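Local coordinates for Box C/D snoRNA protein 1 (Saccharomyces cerevisiae, PDB 6THL), which is required for box C/D snoRNA accumulation, and so takes part in snoRNA processing, transport to the nucleolus and ribosome biogenesis, at residues V45-C50 with H67-T72. Residues are numbered along the deposited sequence; the frame is centred on the assembly and turned at random.
Sequences VEWILC and HRIKET
Ile69 meets Val45 through a single methyl. Its CD1 lies 3.6 Å from Val45 CG2 and 3.7 Å from Val45 CG1, so it sits against both branches of the valine. Val45 CB is a little farther, 4.1 Å from Ile69 CD1. The two side chains cross at about a right angle, the isoleucine arriving with its end. Its CD1 stands roughly anti to CA (chi2 159°), which extends the long branch toward the valine. In Val45 the chi1 of -45° sets CG2 between the backbone N and the carbonyl carbon. That methyl also lies over one face of the Trp47 ring, 3.0 Å above its plane and offset toward the rim. Ile69 CD1 approaches the indole obliquely and more loosely, with Trp47 NE1 4.5 Å away. All three residues are buried; the Val45-Ile69 contact is apolar.

Strands 40-49 and 62-70 run antiparallel as neighbours in the mixed sheet of the BCD1 domain. Val45 forms backbone hydrogen bonds with Ser66, and Trp47 with His64. Ile69 therefore reaches Val45 on a diagonal, from farther along its strand. Between His67 and Ile69, Arg68 adopts a left-handed backbone conformation. This breaks the regular strand pattern: the CB of His67 points away from residues 45-50, that of Ile69 toward them.

On its other side, strand 40-49 runs parallel to strand 165-169, and Glu46 OE2 hydrogen-bonds to Thr165 OG1 and forms a salt bridge with Arg26. His67 NE2 hydrogen-bonds to the backbone of the other protein chain in the assembly.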
loop_
_atom_site.group_PDB
_atom_site.type_symbol
_atom_site.label_atom_id
_atom_site.label_comp_id
_atom_site.label_asym_id
_atom_site.label_seq_id
_atom_site.Cartn_x
_atom_site.Cartn_y
_atom_site.Cartn_z
ATOM N N VAL B 45 18.600 6.250 -0.303
ATOM C CA VAL B 45 18.820 5.092 0.533
ATOM C C VAL B 45 17.503 4.721 1.236
ATOM O O VAL B 45 16.662 5.582 1.505
ATOM C CB VAL B 45 20.009 5.263 1.538
ATOM C CG1 VAL B 45 21.232 5.875 0.872
ATOM C CG2 VAL B 45 19.619 6.079 2.747
ATOM N N GLU B 46 17.334 3.430 1.526
ATOM C CA GLU B 46 16.217 2.965 2.354
ATOM C C GLU B 46 16.632 2.776 3.838
ATOM O O GLU B 46 17.341 1.838 4.210
ATOM C CB GLU B 46 15.627 1.668 1.780
ATOM C CG GLU B 46 14.515 1.120 2.653
ATOM C CD GLU B 46 14.014 -0.205 2.185
ATOM O OE1 GLU B 46 12.911 -0.555 2.638
ATOM O OE2 GLU B 46 14.700 -0.880 1.378
ATOM N N TRP B 47 16.188 3.686 4.682
ATOM C CA TRP B 47 16.490 3.596 6.091
ATOM C C TRP B 47 15.513 2.623 6.707
ATOM O O TRP B 47 14.326 2.716 6.474
ATOM C CB TRP B 47 16.369 4.966 6.767
ATOM C CG TRP B 47 17.387 5.913 6.305
ATOM C CD1 TRP B 47 17.236 6.886 5.382
ATOM C CD2 TRP B 47 18.747 5.963 6.728
ATOM N NE1 TRP B 47 18.426 7.555 5.203
ATOM C CE2 TRP B 47 19.366 6.998 6.021
ATOM C CE3 TRP B 47 19.503 5.224 7.646
ATOM C CZ2 TRP B 47 20.697 7.328 6.205
ATOM C CZ3 TRP B 47 20.845 5.546 7.820
ATOM C CH2 TRP B 47 21.423 6.588 7.108
ATOM N N ILE B 48 16.022 1.666 7.467
ATOM C CA ILE B 48 15.181 0.801 8.279
ATOM C C ILE B 48 15.696 0.863 9.710
ATOM O O ILE B 48 16.790 0.381 10.005
ATOM C CB ILE B 48 15.221 -0.650 7.786
ATOM C CG1 ILE B 48 14.541 -0.770 6.417
ATOM C CG2 ILE B 48 14.527 -1.551 8.783
ATOM C CD1 ILE B 48 14.909 -2.013 5.657
ATOM N N LEU B 49 14.898 1.474 10.582
ATOM C CA LEU B 49 15.224 1.647 11.993
ATOM C C LEU B 49 14.644 0.503 12.782
ATOM O O LEU B 49 13.427 0.274 12.734
ATOM C CB LEU B 49 14.623 2.961 12.504
ATOM C CG LEU B 49 15.042 4.198 11.702
ATOM C CD1 LEU B 49 14.692 5.447 12.484
ATOM C CD2 LEU B 49 16.514 4.233 11.350
ATOM N N CYS B 50 15.515 -0.219 13.490
ATOM C CA CYS B 50 15.092 -1.303 14.380
ATOM C C CYS B 50 15.150 -0.824 15.827
ATOM O O CYS B 50 16.234 -0.548 16.380
ATOM C CB CYS B 50 15.944 -2.547 14.196
ATOM S SG CYS B 50 16.441 -2.887 12.493
ATOM N N HIS B 67 16.029 10.671 -0.430
ATOM C CA HIS B 67 16.449 10.819 -1.801
ATOM C C HIS B 67 17.564 11.850 -1.895
ATOM O O HIS B 67 17.758 12.639 -0.988
ATOM C CB HIS B 67 15.274 11.324 -2.630
ATOM C CG HIS B 67 14.175 10.330 -2.831
ATOM N ND1 HIS B 67 14.336 9.180 -3.570
ATOM C CD2 HIS B 67 12.875 10.365 -2.470
ATOM C CE1 HIS B 67 13.194 8.524 -3.622
ATOM N NE2 HIS B 67 12.292 9.223 -2.957
ATOM N N ARG B 68 18.269 11.874 -3.019
ATOM C CA ARG B 68 19.255 12.933 -3.298
ATOM C C ARG B 68 20.237 13.121 -2.149
ATOM O O ARG B 68 20.494 14.227 -1.711
ATOM C CB ARG B 68 18.559 14.253 -3.663
ATOM C CG ARG B 68 18.490 14.489 -5.165
ATOM C CD ARG B 68 17.588 15.660 -5.522
ATOM N NE ARG B 68 17.372 15.791 -6.979
ATOM C CZ ARG B 68 16.259 16.272 -7.560
ATOM N NH1 ARG B 68 15.215 16.677 -6.827
ATOM N NH2 ARG B 68 16.172 16.344 -8.893
ATOM N N ILE B 69 20.766 12.015 -1.646
ATOM C CA ILE B 69 21.841 12.068 -0.691
ATOM C C ILE B 69 23.118 12.124 -1.474
ATOM O O ILE B 69 23.303 11.337 -2.396
ATOM C CB ILE B 69 21.875 10.818 0.159
ATOM C CG1 ILE B 69 20.649 10.782 1.059
ATOM C CG2 ILE B 69 23.151 10.784 0.976
ATOM C CD1 ILE B 69 20.315 9.381 1.552
ATOM N N LYS B 70 24.020 13.020 -1.091
ATOM C CA LYS B 70 25.223 13.278 -1.901
ATOM C C LYS B 70 26.256 12.174 -1.712
ATOM O O LYS B 70 26.568 11.818 -0.579
ATOM C CB LYS B 70 25.800 14.655 -1.559
ATOM C CG LYS B 70 24.735 15.753 -1.504
ATOM C CD LYS B 70 25.248 17.123 -1.938
ATOM C CE LYS B 70 26.348 17.677 -1.038
ATOM N NZ LYS B 70 25.906 17.982 0.353
ATOM N N GLU B 71 26.750 11.610 -2.811
ATOM C CA GLU B 71 27.679 10.485 -2.720
ATOM C C GLU B 71 28.847 10.819 -1.827
ATOM O O GLU B 71 29.363 9.959 -1.106
ATOM C CB GLU B 71 28.206 10.045 -4.080
ATOM C CG GLU B 71 29.060 11.046 -4.847
ATOM C CD GLU B 71 29.440 10.502 -6.223
ATOM O OE1 GLU B 71 29.636 9.270 -6.360
ATOM O OE2 GLU B 71 29.536 11.287 -7.189
ATOM N N THR B 72 29.257 12.081 -1.884
ATOM C CA THR B 72 30.310 12.602 -1.027
ATOM C C THR B 72 29.620 13.204 0.192
ATOM O O THR B 72 29.355 14.413 0.238
ATOM C CB THR B 72 31.117 13.675 -1.772
ATOM O OG1 THR B 72 30.243 14.762 -2.095
ATOM C CG2 THR B 72 31.717 13.122 -3.084
#